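Local coordinates for aromatic-L-amino-acid decarboxylase (Catharanthus roseus, PDB 6EEW), which decarboxylates L-tryptophan to tryptamine and 5-hydroxy-L-tryptophan to serotonin, using pyridoxal 5'-phosphate as cofactor, at the interface of chains A and B. Coordinates in Å, arbitrary orientation; residue numbers count along the deposited sequence, not the author numbering. Chains: chain A/B, Aromatic-L-amino-acid decarboxylase.

Contact 1: the interface of chains A and B. Residues chain A 85, 89-90, 92; chain B 119, 121-122, 128-129, 131, 373.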
# COMPACT_ATOMS: atom_id res chain seq x y z
N ILE A 85 -14.51 6.41 19.14
CA ILE A 85 -13.62 5.61 18.30
C ILE A 85 -12.92 4.53 19.13
O ILE A 85 -13.12 3.33 18.89
CB ILE A 85 -12.57 6.48 17.58
CG1 ILE A 85 -13.25 7.53 16.70
CG2 ILE A 85 -11.67 5.58 16.74
CD1 ILE A 85 -14.12 6.96 15.61
N MET A 89 -12.76 0.16 19.07
CA MET A 89 -11.59 -0.50 18.52
C MET A 89 -11.39 -1.87 19.14
O MET A 89 -11.66 -2.08 20.33
CB MET A 89 -10.34 0.35 18.80
CG MET A 89 -10.36 1.71 18.16
SD MET A 89 -9.98 1.61 16.40
CE MET A 89 -8.28 1.06 16.45
N THR A 90 -10.90 -2.81 18.33
CA THR A 90 -10.26 -4.01 18.86
C THR A 90 -8.81 -3.65 19.15
O THR A 90 -8.09 -3.24 18.24
CB THR A 90 -10.34 -5.19 17.88
OG1 THR A 90 -11.69 -5.64 17.77
CG2 THR A 90 -9.48 -6.35 18.36
N TRP A 92 -5.53 -4.17 19.27
CA TRP A 92 -4.40 -4.97 18.83
C TRP A 92 -3.15 -4.73 19.66
O TRP A 92 -2.26 -5.59 19.70
CB TRP A 92 -4.10 -4.70 17.35
CG TRP A 92 -5.03 -5.38 16.38
CD1 TRP A 92 -6.32 -5.04 16.10
CD2 TRP A 92 -4.74 -6.53 15.57
NE1 TRP A 92 -6.85 -5.89 15.16
CE2 TRP A 92 -5.90 -6.82 14.82
CE3 TRP A 92 -3.61 -7.34 15.40
CZ2 TRP A 92 -5.96 -7.88 13.92
CZ3 TRP A 92 -3.67 -8.39 14.50
CH2 TRP A 92 -4.84 -8.66 13.78
N LEU B 119 -2.19 3.16 17.04
CA LEU B 119 -3.19 2.14 17.32
C LEU B 119 -2.86 0.83 16.61
O LEU B 119 -3.14 -0.25 17.13
CB LEU B 119 -4.58 2.64 16.94
CG LEU B 119 -5.18 3.84 17.68
CD1 LEU B 119 -6.53 4.19 17.08
CD2 LEU B 119 -5.30 3.64 19.20
N SER B 121 -3.97 -1.11 14.30
CA SER B 121 -4.98 -2.13 14.11
C SER B 121 -5.00 -2.63 12.66
O SER B 121 -4.52 -1.97 11.74
CB SER B 121 -6.36 -1.61 14.50
OG SER B 121 -6.69 -0.50 13.68
N VAL B 122 -5.55 -3.83 12.48
CA VAL B 122 -5.69 -4.47 11.18
C VAL B 122 -7.18 -4.64 10.94
O VAL B 122 -7.82 -5.47 11.59
CB VAL B 122 -4.97 -5.82 11.12
CG1 VAL B 122 -4.90 -6.31 9.68
CG2 VAL B 122 -3.59 -5.69 11.74
N SER B 128 -12.56 -7.23 13.36
CA SER B 128 -11.19 -6.97 13.79
C SER B 128 -10.93 -5.50 14.10
O SER B 128 -9.77 -5.17 14.40
CB SER B 128 -10.19 -7.44 12.73
OG SER B 128 -10.21 -6.59 11.60
N SER B 129 -11.95 -4.64 14.04
CA SER B 129 -11.91 -3.28 14.58
C SER B 129 -13.10 -2.48 14.04
O SER B 129 -13.02 -1.86 12.98
CB SER B 129 -10.59 -2.60 14.23
OG SER B 129 -10.28 -1.60 15.19
N ALA B 131 -14.84 0.39 14.76
CA ALA B 131 -14.79 1.83 14.49
C ALA B 131 -14.08 2.10 13.18
O ALA B 131 -14.48 3.00 12.44
CB ALA B 131 -14.11 2.58 15.64
N PHE B 373 -5.84 1.79 9.71
CA PHE B 373 -7.02 2.60 10.01
C PHE B 373 -7.00 3.81 9.07
O PHE B 373 -6.67 4.94 9.44
CB PHE B 373 -7.01 2.99 11.48
CG PHE B 373 -8.30 3.59 11.98
CD1 PHE B 373 -9.30 4.00 11.09
CD2 PHE B 373 -8.52 3.76 13.34
CE1 PHE B 373 -10.48 4.56 11.54
CE2 PHE B 373 -9.70 4.32 13.80
CZ PHE B 373 -10.69 4.72 12.90
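The loop after helix 74-85 and the 3-10 turn 86-88 of chain A lays the indole of A:Trp92 against the loop from B:Ser121 to B:Ser129, at a tryptophan-binding region lined by both subunits. The indole NE1-H gives a nearly straight hydrogen bond (161° at H) from A:Trp92 to the backbone O of B:Ser128 at 3.1 Å; that oxygen lies at the indole edge, in its plane, and so probably helps fix the ring's rotation. Over one face sits the methyl CG2 of B:Val122, 3.7 Å from the centroid of the six-membered ring and offset toward its rim. With CG beside the backbone N (chi1 -78°), A:Trp92 brings CD1 to 3.8 Å from B:Ser121 CA. An alanine in place of A:Trp92 would probably leave B:Ser128 O without this donor and open a gap under the B:Val122 methyl. B:Ser128 OG bonds B:Val122 O at 2.6 Å, tying together the stretches around the ring. A:Met89 CE touches B:Leu119 CD1 at 3.6 Å, while A:Ile85 CG2 meets the edge of the B:Phe373 ring, 3.8 Å from CE2. The patch runs from the end of helix 74-85, past turn 86-88, into the loop, facing the C-terminal end of partner helix 107-119 and the start of helix 130-146.

Contact 2: the interface of chains A and B. Residues chain A 119, 121, 129-132, 373; chain B 85, 88-90.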
# COMPACT_ATOMS: atom_id res chain seq x y z
N LEU A 119 8.40 13.79 5.85
CA LEU A 119 9.13 14.09 4.61
C LEU A 119 8.21 13.97 3.40
O LEU A 119 8.28 14.78 2.47
CB LEU A 119 10.35 13.18 4.49
CG LEU A 119 11.47 13.36 5.52
CD1 LEU A 119 12.57 12.30 5.36
CD2 LEU A 119 12.10 14.75 5.41
N SER A 121 7.94 12.17 0.86
CA SER A 121 8.54 12.05 -0.46
C SER A 121 7.85 10.92 -1.22
O SER A 121 7.26 10.02 -0.64
CB SER A 121 10.03 11.77 -0.36
OG SER A 121 10.23 10.59 0.39
N SER A 129 14.05 10.94 -5.40
CA SER A 129 14.55 11.08 -4.03
C SER A 129 15.63 10.03 -3.79
O SER A 129 15.35 8.91 -3.36
CB SER A 129 13.40 10.95 -3.02
OG SER A 129 13.68 11.73 -1.87
N PRO A 130 16.90 10.37 -4.04
CA PRO A 130 17.93 9.33 -4.04
C PRO A 130 18.04 8.59 -2.71
O PRO A 130 18.09 7.35 -2.69
CB PRO A 130 19.20 10.11 -4.38
CG PRO A 130 18.69 11.34 -5.12
CD PRO A 130 17.41 11.68 -4.46
N ALA A 131 18.07 9.32 -1.60
CA ALA A 131 18.25 8.69 -0.30
C ALA A 131 17.20 7.61 -0.07
O ALA A 131 17.53 6.52 0.41
CB ALA A 131 18.21 9.74 0.81
N ALA A 132 15.94 7.87 -0.43
CA ALA A 132 14.92 6.86 -0.14
C ALA A 132 15.23 5.55 -0.84
O ALA A 132 15.31 4.49 -0.19
CB ALA A 132 13.54 7.37 -0.56
N PHE A 373 8.56 6.66 1.85
CA PHE A 373 9.94 6.41 2.26
C PHE A 373 9.96 5.21 3.22
O PHE A 373 10.21 5.31 4.42
CB PHE A 373 10.53 7.68 2.87
CG PHE A 373 12.01 7.61 3.10
CD1 PHE A 373 12.69 6.41 3.00
CD2 PHE A 373 12.72 8.76 3.42
CE1 PHE A 373 14.04 6.34 3.22
CE2 PHE A 373 14.07 8.71 3.64
CZ PHE A 373 14.74 7.51 3.55
N ILE B 85 21.07 11.38 4.92
CA ILE B 85 19.75 11.05 4.38
C ILE B 85 19.09 12.30 3.80
O ILE B 85 18.77 12.36 2.61
CB ILE B 85 18.86 10.42 5.46
CG1 ILE B 85 19.55 9.19 6.07
CG2 ILE B 85 17.56 9.93 4.85
CD1 ILE B 85 19.87 8.09 5.08
N GLY B 88 20.40 13.91 0.88
CA GLY B 88 20.15 13.04 -0.24
C GLY B 88 18.70 12.99 -0.67
O GLY B 88 18.36 12.21 -1.56
N MET B 89 17.85 13.80 -0.06
CA MET B 89 16.42 13.84 -0.34
C MET B 89 16.08 14.89 -1.39
O MET B 89 16.72 15.95 -1.48
CB MET B 89 15.64 14.14 0.93
CG MET B 89 15.77 13.08 2.00
SD MET B 89 14.75 11.68 1.57
CE MET B 89 13.12 12.43 1.66
N THR B 90 15.06 14.59 -2.19
CA THR B 90 14.33 15.62 -2.93
C THR B 90 13.24 16.18 -2.02
O THR B 90 12.39 15.42 -1.54
CB THR B 90 13.72 15.06 -4.21
OG1 THR B 90 14.76 14.66 -5.11
CG2 THR B 90 12.89 16.12 -4.88
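The backbone N-H of A:Ala131 donates to B:Gly88 O at 2.9 Å (162° at H), reaching it from well above the carbonyl plane. This N-H belongs to the first turn of helix 130-146, so a carbonyl of the other subunit meets the start of the helix, whose dipole may strengthen the bond. One residue before that helix, the hydroxyl OG of A:Ser129, turned roughly away from its own backbone N (chi1 -150°), accepts from B:Thr90 N at 3.2 Å. The same oxygen lies 3.6 Å from B:Met89 SD. An alanine at A:Ser129 would probably leave the B:Thr90 N-H without its acceptor and open a small gap beside the thioether. B:Met89, bent at both chi2 and chi3, curls its tip into a pocket of chain A. Its sulphur packs 3.7 Å from A:Phe373 CE2, and its methyl CE lies 3.7 Å from A:Ser121 CB, with the side chain of A:Leu119 crossing it at about a right angle. A:Ala132 CA covers one face of the A:Phe373 ring, toward the rim and 3.5 Å above its plane, and probably helps keep the ring in place beside the sulphur. Backbone N-H groups given by each chain, together with the inserted methionine, help hold the two subunits of the homodimer together.

Contact 3: the interface of chains A and B. Residues chain A 54-58; chain B 126, 134, 358-359.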
# COMPACT_ATOMS: atom_id res chain seq x y z
N VAL A 54 -19.43 -3.22 20.71
CA VAL A 54 -20.39 -2.44 19.94
C VAL A 54 -21.12 -3.33 18.94
O VAL A 54 -20.60 -4.37 18.50
CB VAL A 54 -19.70 -1.27 19.22
CG1 VAL A 54 -18.98 -0.37 20.22
CG2 VAL A 54 -18.74 -1.77 18.15
N GLU A 55 -22.35 -2.96 18.62
CA GLU A 55 -23.12 -3.61 17.57
C GLU A 55 -22.84 -2.96 16.23
O GLU A 55 -22.47 -1.78 16.16
CB GLU A 55 -24.61 -3.55 17.88
CG GLU A 55 -25.04 -4.10 19.24
CD GLU A 55 -24.85 -5.60 19.35
OE1 GLU A 55 -24.48 -6.23 18.34
OE2 GLU A 55 -25.09 -6.15 20.44
N PRO A 56 -23.02 -3.69 15.13
CA PRO A 56 -22.81 -3.08 13.81
C PRO A 56 -23.68 -1.84 13.62
O PRO A 56 -24.85 -1.81 14.01
CB PRO A 56 -23.21 -4.20 12.85
CG PRO A 56 -23.04 -5.45 13.63
CD PRO A 56 -23.41 -5.10 15.04
N GLY A 57 -23.08 -0.82 13.02
CA GLY A 57 -23.76 0.43 12.78
C GLY A 57 -23.81 1.38 13.96
O GLY A 57 -24.49 2.40 13.89
N TYR A 58 -23.09 1.07 15.04
CA TYR A 58 -23.17 1.92 16.22
C TYR A 58 -22.65 3.33 15.95
O TYR A 58 -23.11 4.29 16.57
CB TYR A 58 -22.36 1.31 17.37
CG TYR A 58 -20.92 1.75 17.33
CD1 TYR A 58 -20.01 1.10 16.51
CD2 TYR A 58 -20.48 2.84 18.07
CE1 TYR A 58 -18.68 1.50 16.46
CE2 TYR A 58 -19.16 3.26 18.02
CZ TYR A 58 -18.26 2.58 17.21
OH TYR A 58 -16.93 2.98 17.16
N TRP B 126 -15.03 -6.10 9.91
CA TRP B 126 -15.65 -5.22 10.89
C TRP B 126 -15.28 -5.66 12.30
O TRP B 126 -14.99 -4.83 13.17
CB TRP B 126 -17.17 -5.21 10.69
CG TRP B 126 -17.88 -4.43 11.74
CD1 TRP B 126 -18.15 -3.09 11.72
CD2 TRP B 126 -18.42 -4.93 12.97
NE1 TRP B 126 -18.81 -2.73 12.86
CE2 TRP B 126 -18.99 -3.84 13.65
CE3 TRP B 126 -18.47 -6.19 13.57
CZ2 TRP B 126 -19.61 -3.97 14.89
CZ3 TRP B 126 -19.08 -6.32 14.80
CH2 TRP B 126 -19.65 -5.21 15.45
N GLU B 134 -16.52 1.30 10.21
CA GLU B 134 -17.68 2.18 10.17
C GLU B 134 -17.25 3.59 9.80
O GLU B 134 -17.90 4.25 8.98
CB GLU B 134 -18.41 2.16 11.50
CG GLU B 134 -18.96 0.78 11.85
CD GLU B 134 -20.22 0.81 12.70
OE1 GLU B 134 -20.85 1.89 12.85
OE2 GLU B 134 -20.57 -0.27 13.23
N LYS B 358 -25.42 -3.75 7.56
CA LYS B 358 -24.98 -2.41 7.92
C LYS B 358 -23.49 -2.20 7.80
O LYS B 358 -23.04 -1.04 7.78
CB LYS B 358 -25.40 -2.07 9.36
CG LYS B 358 -26.85 -2.40 9.70
CD LYS B 358 -27.11 -2.16 11.18
CE LYS B 358 -28.41 -2.79 11.64
NZ LYS B 358 -28.62 -2.59 13.10
N VAL B 359 -22.69 -3.27 7.72
CA VAL B 359 -21.24 -3.16 7.78
C VAL B 359 -20.60 -4.06 6.73
O VAL B 359 -21.19 -5.03 6.25
CB VAL B 359 -20.69 -3.53 9.17
CG1 VAL B 359 -21.10 -2.50 10.21
CG2 VAL B 359 -21.16 -4.93 9.57
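A:Gly57 N donates to the carboxylate oxygen OE2 of B:Glu134 at 2.6 Å (135° at H), coming from above the carboxylate plane. OE2 also accepts from B:Trp126 NE1 within its own chain, at 3.0 Å and through the anti lone pair, so that two donors from different subunits grip one oxygen. The A:Tyr58 ring runs obliquely past the same group, its CD1 3.8 Å from B:Glu134 CD. B:Trp126, with CG anti to the backbone N (chi1 175°), turns its indole toward A:Pro56, which lies across it: the proline CG stands 3.8 Å above the plane, toward the rim, and its CA is 3.5 Å from CZ2. The A:Val54 carbonyl O sits at the edge of the indole, in its plane, near CH2. On the same indole face as the proline lies B:Val359 CG2, while its CG1 meets A:Pro56 CB at 3.8 Å. B:Lys358 passes its CD 3.6 Å from A:Pro56 O. In the next layer, A:Val54 CG1 lies over the centre of the A:Tyr58 ring, 3.9 Å from its plane, and probably braces it from within chain A. B:Glu134 is presented by helix 130-146, and the indole N-H probably restrains its carboxylate. The site clasps the segment from A:Val54 to A:Tyr58 against the partner and helps hold the homodimer together.

Contact 4: the interface of chains A and B. Residues chain A 42, 93, 105-107, 324, 475-476; chain B 21-22, 27, 118, 120.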
# COMPACT_ATOMS: atom_id res chain seq x y z
N TYR A 42 -0.87 3.84 25.12
CA TYR A 42 0.00 2.70 25.34
C TYR A 42 0.10 2.37 26.83
O TYR A 42 0.22 1.20 27.20
CB TYR A 42 1.40 2.96 24.78
CG TYR A 42 1.50 2.81 23.28
CD1 TYR A 42 0.64 1.97 22.59
CD2 TYR A 42 2.48 3.47 22.55
CE1 TYR A 42 0.73 1.82 21.22
CE2 TYR A 42 2.58 3.32 21.19
CZ TYR A 42 1.71 2.50 20.52
OH TYR A 42 1.80 2.34 19.16
N MET A 93 -3.03 -3.56 20.30
CA MET A 93 -1.85 -3.21 21.08
C MET A 93 -1.95 -3.65 22.54
O MET A 93 -1.03 -3.36 23.30
CB MET A 93 -1.61 -1.70 21.03
CG MET A 93 -1.15 -1.20 19.68
SD MET A 93 0.31 -2.08 19.11
CE MET A 93 -0.46 -3.28 18.01
N VAL A 105 5.40 -3.83 17.44
CA VAL A 105 5.77 -2.43 17.23
C VAL A 105 6.99 -2.10 18.08
O VAL A 105 7.44 -2.91 18.91
CB VAL A 105 4.61 -1.47 17.56
CG1 VAL A 105 3.37 -1.82 16.72
CG2 VAL A 105 4.29 -1.51 19.06
N SER A 106 7.53 -0.90 17.87
CA SER A 106 8.67 -0.40 18.62
C SER A 106 8.77 1.11 18.41
O SER A 106 8.45 1.62 17.33
CB SER A 106 9.98 -1.05 18.17
OG SER A 106 10.35 -0.59 16.88
N SER A 107 9.29 1.81 19.42
CA SER A 107 9.39 3.26 19.28
C SER A 107 10.34 3.66 18.16
O SER A 107 10.09 4.67 17.48
CB SER A 107 9.83 3.88 20.61
OG SER A 107 11.06 3.36 21.03
N TYR A 324 5.60 -1.04 12.29
CA TYR A 324 4.16 -0.90 12.24
C TYR A 324 3.66 -1.36 10.87
O TYR A 324 4.45 -1.54 9.94
CB TYR A 324 3.76 0.54 12.54
CG TYR A 324 3.91 0.96 14.00
CD1 TYR A 324 5.15 1.28 14.54
CD2 TYR A 324 2.80 1.06 14.83
CE1 TYR A 324 5.28 1.67 15.86
CE2 TYR A 324 2.92 1.44 16.15
CZ TYR A 324 4.16 1.74 16.65
OH TYR A 324 4.26 2.12 17.97
N SER A 475 3.54 -6.63 21.56
CA SER A 475 4.75 -6.04 22.14
C SER A 475 4.63 -5.80 23.63
O SER A 475 5.63 -5.94 24.35
CB SER A 475 5.12 -4.75 21.41
OG SER A 475 5.47 -5.02 20.05
N LEU A 476 3.44 -5.48 24.13
CA LEU A 476 3.32 -5.15 25.55
C LEU A 476 3.16 -6.37 26.43
O LEU A 476 3.18 -6.24 27.66
CB LEU A 476 2.13 -4.21 25.78
CG LEU A 476 2.27 -2.76 25.29
CD1 LEU A 476 1.01 -1.94 25.59
CD2 LEU A 476 3.51 -2.10 25.88
N PRO B 21 11.16 -3.21 23.40
CA PRO B 21 11.10 -2.26 22.27
C PRO B 21 10.08 -1.15 22.45
O PRO B 21 10.25 -0.07 21.87
CB PRO B 21 10.74 -3.16 21.08
CG PRO B 21 10.03 -4.35 21.69
CD PRO B 21 10.69 -4.56 23.03
N LEU B 22 9.04 -1.36 23.27
CA LEU B 22 8.00 -0.37 23.50
C LEU B 22 7.80 -0.18 24.99
O LEU B 22 7.25 -1.06 25.66
CB LEU B 22 6.67 -0.80 22.87
CG LEU B 22 5.58 0.27 23.04
CD1 LEU B 22 6.02 1.58 22.37
CD2 LEU B 22 4.21 -0.18 22.54
N PHE B 27 9.08 5.89 24.87
CA PHE B 27 8.35 6.27 23.68
C PHE B 27 8.01 7.76 23.69
O PHE B 27 8.28 8.48 22.73
CB PHE B 27 7.09 5.41 23.58
CG PHE B 27 6.21 5.75 22.41
CD1 PHE B 27 5.13 6.59 22.56
CD2 PHE B 27 6.48 5.22 21.16
CE1 PHE B 27 4.34 6.90 21.48
CE2 PHE B 27 5.69 5.53 20.09
CZ PHE B 27 4.62 6.37 20.25
N ALA B 118 -0.08 4.47 15.69
CA ALA B 118 0.08 4.06 17.08
C ALA B 118 -0.93 3.00 17.47
O ALA B 118 -0.60 2.04 18.17
CB ALA B 118 -0.02 5.27 18.00
N ASN B 120 -2.29 0.92 15.40
CA ASN B 120 -1.74 -0.23 14.66
C ASN B 120 -2.71 -1.40 14.61
O ASN B 120 -2.34 -2.56 14.82
CB ASN B 120 -0.39 -0.67 15.24
CG ASN B 120 0.40 -1.53 14.27
OD1 ASN B 120 0.45 -1.26 13.06
ND2 ASN B 120 1.04 -2.57 14.80
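B:Asn120 takes a left-handed backbone conformation (phi 49°, psi 46°) just past helix 107-119 and lies against A:Tyr324, its CG 3.6 Å from the ring atom CD2. At the end of that helix, B:Ala118 O accepts a hydrogen bond from the phenol OH of A:Tyr42 at 2.6 Å, in the carbonyl plane and on a lone pair. The A:Tyr42 OH is also bonded to A:Tyr324 OH at 2.7 Å, so the second tyrosine probably helps position the first. A leucine plug covers the A:Tyr42 ring: B:Leu22, with CG anti to its backbone N (chi1 -177°), sets CD2 over the ring centre, 3.9 Å above. The same methyl touches A:Val105 CG2 at 3.7 Å and also packs on A:Leu476, while CD1 lies near A:Tyr42 CD2; in all, 123 Å² of B:Leu22 is buried here. The rings of A:Tyr42 and B:Phe27 meet edge to face, with the tyrosine CE2 above the phenylalanine near its rim. Behind the plug, A:Ser475 OG bonds both the N and O of A:Val105, which probably steadies the strip that receives the leucine. At the start of helix 107-119 of chain A, A:Ser107 CB rests 3.6 Å from B:Phe27 CD2, and A:Ser107 N donates to B:Pro21 O at 3.2 Å.

Contacts 1 and 2 are largely the same patch repeated by the two-fold symmetry, chains exchanged: residues 85, 89, 90, 119, 121, 129, 131 and 373 serve in both, with C-alpha centres about 31 Å apart. Contact 1 lies about 13 Å from contact 3 and 14 Å from contact 4, themselves about 27 Å apart. Helix 130-146 of chain B links contacts 1 and 3, the end of its helix 107-119 contacts 1 and 4, and helix 107-119 of chain A contacts 2 and 4. Contacts 3, 1 and 4 thus follow one another along the homodimer interface, and contact 1 includes residues of both subunits that line tryptophan pockets.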